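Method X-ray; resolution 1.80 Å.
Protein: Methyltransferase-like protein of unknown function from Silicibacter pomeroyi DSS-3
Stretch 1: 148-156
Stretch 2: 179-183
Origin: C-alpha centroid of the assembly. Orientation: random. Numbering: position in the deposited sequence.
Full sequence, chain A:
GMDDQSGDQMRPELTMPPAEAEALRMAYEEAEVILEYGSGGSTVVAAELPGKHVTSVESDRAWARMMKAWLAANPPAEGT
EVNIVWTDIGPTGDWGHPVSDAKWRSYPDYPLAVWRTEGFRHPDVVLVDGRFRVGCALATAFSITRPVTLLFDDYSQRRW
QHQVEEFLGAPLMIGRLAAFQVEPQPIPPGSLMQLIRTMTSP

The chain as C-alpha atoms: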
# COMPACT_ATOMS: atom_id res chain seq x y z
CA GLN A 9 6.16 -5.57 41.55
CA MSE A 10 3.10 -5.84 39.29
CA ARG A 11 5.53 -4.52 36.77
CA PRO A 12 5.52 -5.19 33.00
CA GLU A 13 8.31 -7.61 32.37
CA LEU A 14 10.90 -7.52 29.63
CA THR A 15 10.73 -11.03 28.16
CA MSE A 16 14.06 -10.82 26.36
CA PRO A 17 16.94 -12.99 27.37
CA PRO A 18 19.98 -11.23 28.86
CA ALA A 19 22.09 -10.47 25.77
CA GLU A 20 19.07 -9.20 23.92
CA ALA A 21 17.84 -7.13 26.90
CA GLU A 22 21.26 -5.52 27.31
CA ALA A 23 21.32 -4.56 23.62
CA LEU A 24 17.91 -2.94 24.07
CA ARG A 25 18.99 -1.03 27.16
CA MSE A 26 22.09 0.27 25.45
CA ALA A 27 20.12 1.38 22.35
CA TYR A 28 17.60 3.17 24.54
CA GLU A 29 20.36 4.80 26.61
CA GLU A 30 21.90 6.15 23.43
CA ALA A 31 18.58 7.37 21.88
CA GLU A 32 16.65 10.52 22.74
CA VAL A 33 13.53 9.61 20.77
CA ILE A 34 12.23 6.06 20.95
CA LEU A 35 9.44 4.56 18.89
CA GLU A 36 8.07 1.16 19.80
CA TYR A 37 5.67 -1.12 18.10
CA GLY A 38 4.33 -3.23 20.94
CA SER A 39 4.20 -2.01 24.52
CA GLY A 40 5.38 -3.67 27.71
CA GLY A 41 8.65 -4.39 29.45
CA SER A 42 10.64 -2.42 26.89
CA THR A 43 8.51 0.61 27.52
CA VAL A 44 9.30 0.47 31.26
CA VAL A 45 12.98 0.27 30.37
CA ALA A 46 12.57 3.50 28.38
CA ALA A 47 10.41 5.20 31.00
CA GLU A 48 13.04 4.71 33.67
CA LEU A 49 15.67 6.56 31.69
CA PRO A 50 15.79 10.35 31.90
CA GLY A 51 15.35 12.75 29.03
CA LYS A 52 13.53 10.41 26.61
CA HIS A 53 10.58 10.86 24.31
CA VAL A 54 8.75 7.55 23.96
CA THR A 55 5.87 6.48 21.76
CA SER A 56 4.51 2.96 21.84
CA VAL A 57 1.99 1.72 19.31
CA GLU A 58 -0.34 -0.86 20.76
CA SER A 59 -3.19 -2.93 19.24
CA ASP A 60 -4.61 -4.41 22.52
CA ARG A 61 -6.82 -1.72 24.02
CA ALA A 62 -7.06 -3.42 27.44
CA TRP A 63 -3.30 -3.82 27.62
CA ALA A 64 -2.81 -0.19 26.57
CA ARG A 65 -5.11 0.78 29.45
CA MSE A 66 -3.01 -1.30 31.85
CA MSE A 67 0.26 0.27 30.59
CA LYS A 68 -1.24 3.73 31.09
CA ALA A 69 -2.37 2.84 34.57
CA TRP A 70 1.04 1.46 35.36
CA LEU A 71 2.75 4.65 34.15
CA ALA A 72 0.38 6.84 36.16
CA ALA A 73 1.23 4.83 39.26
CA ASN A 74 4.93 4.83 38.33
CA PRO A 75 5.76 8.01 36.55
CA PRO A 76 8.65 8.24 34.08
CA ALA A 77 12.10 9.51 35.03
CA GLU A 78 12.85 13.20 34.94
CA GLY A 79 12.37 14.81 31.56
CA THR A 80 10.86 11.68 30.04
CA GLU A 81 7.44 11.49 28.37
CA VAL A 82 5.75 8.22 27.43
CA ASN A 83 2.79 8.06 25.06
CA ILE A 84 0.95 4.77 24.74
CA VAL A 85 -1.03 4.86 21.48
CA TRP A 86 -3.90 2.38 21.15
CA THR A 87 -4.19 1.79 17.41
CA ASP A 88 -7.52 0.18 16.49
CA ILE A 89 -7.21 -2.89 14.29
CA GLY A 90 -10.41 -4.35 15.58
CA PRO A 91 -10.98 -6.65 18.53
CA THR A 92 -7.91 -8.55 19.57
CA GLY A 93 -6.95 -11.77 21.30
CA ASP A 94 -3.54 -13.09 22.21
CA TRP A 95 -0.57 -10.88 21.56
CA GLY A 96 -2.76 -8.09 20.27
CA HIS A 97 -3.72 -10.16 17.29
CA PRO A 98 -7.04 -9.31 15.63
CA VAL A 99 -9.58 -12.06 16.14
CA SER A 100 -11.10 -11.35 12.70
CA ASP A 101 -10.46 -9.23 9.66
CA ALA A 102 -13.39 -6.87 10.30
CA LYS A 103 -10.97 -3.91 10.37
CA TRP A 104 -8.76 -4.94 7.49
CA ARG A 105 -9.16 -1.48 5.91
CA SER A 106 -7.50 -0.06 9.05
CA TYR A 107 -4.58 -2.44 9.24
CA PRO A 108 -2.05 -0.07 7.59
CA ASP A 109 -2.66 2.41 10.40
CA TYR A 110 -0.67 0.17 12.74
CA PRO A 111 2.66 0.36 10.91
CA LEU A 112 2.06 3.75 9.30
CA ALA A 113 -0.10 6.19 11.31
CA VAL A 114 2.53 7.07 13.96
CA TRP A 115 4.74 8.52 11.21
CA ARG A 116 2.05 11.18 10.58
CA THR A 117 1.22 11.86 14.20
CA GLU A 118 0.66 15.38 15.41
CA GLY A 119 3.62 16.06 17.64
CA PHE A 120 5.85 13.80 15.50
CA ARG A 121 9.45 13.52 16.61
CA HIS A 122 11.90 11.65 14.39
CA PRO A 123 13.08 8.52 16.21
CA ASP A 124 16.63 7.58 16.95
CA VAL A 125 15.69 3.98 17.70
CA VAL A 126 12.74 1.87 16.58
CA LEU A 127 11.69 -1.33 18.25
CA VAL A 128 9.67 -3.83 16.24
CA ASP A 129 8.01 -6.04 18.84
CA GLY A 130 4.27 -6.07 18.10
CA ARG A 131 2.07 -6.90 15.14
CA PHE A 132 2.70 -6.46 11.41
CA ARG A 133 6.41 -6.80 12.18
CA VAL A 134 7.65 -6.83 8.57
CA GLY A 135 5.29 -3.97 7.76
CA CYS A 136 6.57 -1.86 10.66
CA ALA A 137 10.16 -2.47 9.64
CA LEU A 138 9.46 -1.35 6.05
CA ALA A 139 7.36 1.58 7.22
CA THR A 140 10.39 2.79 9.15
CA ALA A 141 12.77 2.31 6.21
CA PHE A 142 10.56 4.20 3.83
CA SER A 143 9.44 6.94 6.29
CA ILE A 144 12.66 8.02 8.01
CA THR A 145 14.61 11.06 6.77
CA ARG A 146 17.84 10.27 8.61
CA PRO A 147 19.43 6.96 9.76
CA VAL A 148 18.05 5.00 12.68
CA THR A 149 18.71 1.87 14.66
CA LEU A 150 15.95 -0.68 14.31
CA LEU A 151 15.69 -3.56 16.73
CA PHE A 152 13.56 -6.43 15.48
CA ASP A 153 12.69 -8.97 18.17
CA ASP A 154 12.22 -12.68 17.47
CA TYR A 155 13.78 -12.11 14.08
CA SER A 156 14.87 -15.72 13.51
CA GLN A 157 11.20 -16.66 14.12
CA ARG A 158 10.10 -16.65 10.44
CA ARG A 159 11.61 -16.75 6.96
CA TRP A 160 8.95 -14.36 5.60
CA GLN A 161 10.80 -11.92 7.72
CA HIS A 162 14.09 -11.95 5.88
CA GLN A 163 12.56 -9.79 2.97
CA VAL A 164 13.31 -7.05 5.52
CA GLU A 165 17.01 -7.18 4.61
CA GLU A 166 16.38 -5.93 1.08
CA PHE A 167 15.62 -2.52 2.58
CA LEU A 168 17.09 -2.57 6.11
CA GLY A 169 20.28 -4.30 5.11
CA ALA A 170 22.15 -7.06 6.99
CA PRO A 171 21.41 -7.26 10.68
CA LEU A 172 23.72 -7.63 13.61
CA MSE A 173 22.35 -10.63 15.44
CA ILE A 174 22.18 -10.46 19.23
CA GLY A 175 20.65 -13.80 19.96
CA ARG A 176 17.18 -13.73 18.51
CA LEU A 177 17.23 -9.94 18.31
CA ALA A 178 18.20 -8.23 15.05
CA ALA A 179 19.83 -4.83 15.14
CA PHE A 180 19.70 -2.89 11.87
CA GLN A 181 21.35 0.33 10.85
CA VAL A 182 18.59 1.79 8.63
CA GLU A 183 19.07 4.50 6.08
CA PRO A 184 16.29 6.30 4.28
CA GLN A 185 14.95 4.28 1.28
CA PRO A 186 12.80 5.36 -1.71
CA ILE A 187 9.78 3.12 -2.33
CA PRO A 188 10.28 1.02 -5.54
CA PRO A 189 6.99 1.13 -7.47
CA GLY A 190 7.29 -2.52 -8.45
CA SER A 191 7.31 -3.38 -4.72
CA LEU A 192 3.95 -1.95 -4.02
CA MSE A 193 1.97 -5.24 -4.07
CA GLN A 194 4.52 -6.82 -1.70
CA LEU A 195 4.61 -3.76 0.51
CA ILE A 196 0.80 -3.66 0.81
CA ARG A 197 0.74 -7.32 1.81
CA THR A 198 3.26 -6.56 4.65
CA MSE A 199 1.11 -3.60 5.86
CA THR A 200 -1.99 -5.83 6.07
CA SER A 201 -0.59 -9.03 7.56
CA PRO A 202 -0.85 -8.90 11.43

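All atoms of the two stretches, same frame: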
# COMPACT_ATOMS: atom_id res chain seq x y z
N VAL A 148 18.43 5.52 11.35
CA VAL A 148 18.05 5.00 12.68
C VAL A 148 18.58 3.60 12.95
O VAL A 148 19.02 2.85 12.04
CB VAL A 148 16.53 5.03 12.90
CG1 VAL A 148 15.97 6.42 12.63
CG2 VAL A 148 15.82 3.98 12.06
N THR A 149 18.59 3.26 14.24
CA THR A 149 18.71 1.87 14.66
C THR A 149 17.33 1.29 14.78
O THR A 149 16.43 1.89 15.37
CB THR A 149 19.43 1.74 16.02
OG1 THR A 149 20.74 2.24 15.88
CG2 THR A 149 19.47 0.27 16.50
N LEU A 150 17.18 0.12 14.18
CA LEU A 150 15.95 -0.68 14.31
C LEU A 150 16.28 -2.00 14.95
O LEU A 150 17.19 -2.72 14.57
CB LEU A 150 15.22 -0.85 12.96
CG LEU A 150 13.84 -1.52 13.11
CD1 LEU A 150 12.81 -0.88 12.16
CD2 LEU A 150 13.87 -3.02 12.91
N LEU A 151 15.55 -2.30 16.02
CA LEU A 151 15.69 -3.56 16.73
C LEU A 151 14.45 -4.40 16.44
O LEU A 151 13.31 -3.96 16.63
CB LEU A 151 15.81 -3.33 18.24
CG LEU A 151 16.91 -2.39 18.76
CD1 LEU A 151 16.80 -2.18 20.27
CD2 LEU A 151 18.31 -2.87 18.30
N PHE A 152 14.66 -5.58 15.92
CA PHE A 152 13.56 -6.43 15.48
C PHE A 152 13.63 -7.70 16.35
O PHE A 152 14.52 -8.55 16.19
CB PHE A 152 13.74 -6.73 14.00
CG PHE A 152 12.55 -7.35 13.27
CD1 PHE A 152 11.84 -8.39 13.81
CD2 PHE A 152 12.18 -6.90 12.00
CE1 PHE A 152 10.80 -9.00 13.12
CE2 PHE A 152 11.15 -7.50 11.30
CZ PHE A 152 10.45 -8.55 11.88
N ASP A 153 12.69 -7.82 17.27
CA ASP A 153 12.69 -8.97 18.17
C ASP A 153 12.11 -10.23 17.53
O ASP A 153 11.23 -10.16 16.66
CB ASP A 153 11.96 -8.67 19.46
CG ASP A 153 12.40 -9.57 20.60
OD1 ASP A 153 13.48 -10.24 20.54
OD2 ASP A 153 11.65 -9.60 21.59
N ASP A 154 12.67 -11.37 17.94
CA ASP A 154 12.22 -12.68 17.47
C ASP A 154 12.40 -12.77 15.99
O ASP A 154 11.55 -13.28 15.28
CB ASP A 154 10.72 -12.85 17.74
CG ASP A 154 10.38 -12.62 19.19
OD1 ASP A 154 10.77 -13.50 19.99
OD2 ASP A 154 9.76 -11.56 19.53
N TYR A 155 13.49 -12.20 15.52
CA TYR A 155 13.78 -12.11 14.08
C TYR A 155 14.02 -13.46 13.40
O TYR A 155 13.63 -13.67 12.26
CB TYR A 155 14.96 -11.19 13.83
CG TYR A 155 15.22 -10.93 12.34
CD1 TYR A 155 14.34 -10.19 11.55
CD2 TYR A 155 16.35 -11.43 11.74
CE1 TYR A 155 14.60 -9.98 10.22
CE2 TYR A 155 16.63 -11.19 10.41
CZ TYR A 155 15.76 -10.48 9.66
OH TYR A 155 16.07 -10.25 8.33
N SER A 156 14.66 -14.38 14.09
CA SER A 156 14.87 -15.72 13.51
C SER A 156 13.51 -16.42 13.29
O SER A 156 13.37 -17.31 12.47
CB SER A 156 15.81 -16.56 14.40
N ALA A 179 19.53 -6.25 15.15
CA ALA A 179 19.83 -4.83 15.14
C ALA A 179 20.26 -4.39 13.74
O ALA A 179 21.23 -4.90 13.16
CB ALA A 179 20.94 -4.53 16.16
N PHE A 180 19.48 -3.46 13.20
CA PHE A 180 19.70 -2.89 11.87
C PHE A 180 20.09 -1.42 11.93
O PHE A 180 19.59 -0.65 12.74
CB PHE A 180 18.42 -2.95 11.05
CG PHE A 180 17.91 -4.33 10.75
CD1 PHE A 180 16.99 -4.96 11.60
CD2 PHE A 180 18.32 -4.98 9.60
CE1 PHE A 180 16.49 -6.22 11.29
CE2 PHE A 180 17.83 -6.22 9.27
CZ PHE A 180 16.92 -6.84 10.11
N GLN A 181 21.03 -1.05 11.07
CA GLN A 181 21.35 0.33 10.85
C GLN A 181 20.61 0.75 9.56
O GLN A 181 21.02 0.42 8.47
CB GLN A 181 22.85 0.52 10.69
CG GLN A 181 23.24 1.96 10.95
CD GLN A 181 22.78 2.44 12.33
OE1 GLN A 181 22.78 1.67 13.31
NE2 GLN A 181 22.35 3.71 12.42
N VAL A 182 19.52 1.48 9.73
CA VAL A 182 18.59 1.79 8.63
C VAL A 182 18.80 3.17 8.08
O VAL A 182 18.88 4.16 8.81
CB VAL A 182 17.10 1.61 9.09
CG1 VAL A 182 16.13 1.68 7.88
CG2 VAL A 182 16.93 0.30 9.80
N GLU A 183 18.88 3.25 6.76
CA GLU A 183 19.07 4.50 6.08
C GLU A 183 17.85 4.79 5.24
O GLU A 183 17.15 3.86 4.81
CB GLU A 183 20.25 4.40 5.13
CG GLU A 183 21.48 3.78 5.73
CD GLU A 183 22.58 4.76 5.89
OE1 GLU A 183 22.48 5.85 5.28
OE2 GLU A 183 23.56 4.46 6.60

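Residues 148–152 and 179–182 are neighbouring antiparallel strands, their N-to-C directions 150° apart. Val148 pairs with Val182 and Leu150 with Phe180 as hydrogen-bonded pairs, each closed by two bonds: Val148 N to Val182 O (2.9 Å) and Val182 N to Val148 O (2.7 Å), then Leu150 N to Phe180 O (2.9 Å) and Phe180 N to Leu150 O (2.8 Å). Between and beyond them lie the non-hydrogen-bonded pairs Thr149–Gln181 and Leu151–Ala179, where CA-H...O contacts supplement the hydrogen bonds, Thr149 CA to Phe180 O at 3.3 Å and Ala179 CA to Leu150 O at 3.4 Å.

Alternation sorts the side chains. Val148, Leu150, Phe180 and Val182 share one buried, apolar face. Val182, with chi1 t, places CG2 3.8 Å from Leu150 CB, while its CB lies 4.0 Å from Val148 CG2; beta-branched valine suits an extended backbone. Leu150, also t at chi1 but with chi2 at 141°, between wells, brings CD2 to 3.9 Å from Phe180 CD1.

Phe180 has the largest area covered by the other stretch. Its chi1 of -63° (m) carries the ring alongside stretch 1, and chi2 of 92° sets it so that its edge meets Phe152, Phe180 CE1 lying 3.9 Å from Phe152 CB, and then Tyr155. Phe180 CZ lies 3.8 Å from Tyr155 CZ, over the tyrosine face. The planes stand at 83°, an edge-to-face pair that directs slightly positive ring hydrogens at the pi cloud. Tyr155, t at chi1, can offer that face while its OH is hydrogen-bonded elsewhere in the structure.

The other face is more open. Gln181 (t, then p) curls its amide back toward Thr149, whose m rotamer leaves OG1 3.3 Å from Gln181 OE1, at best a weak hydrogen bond. Leu151 (m, t) reaches back with its end, CD2 lying 3.8 Å from the CB of small Ala179.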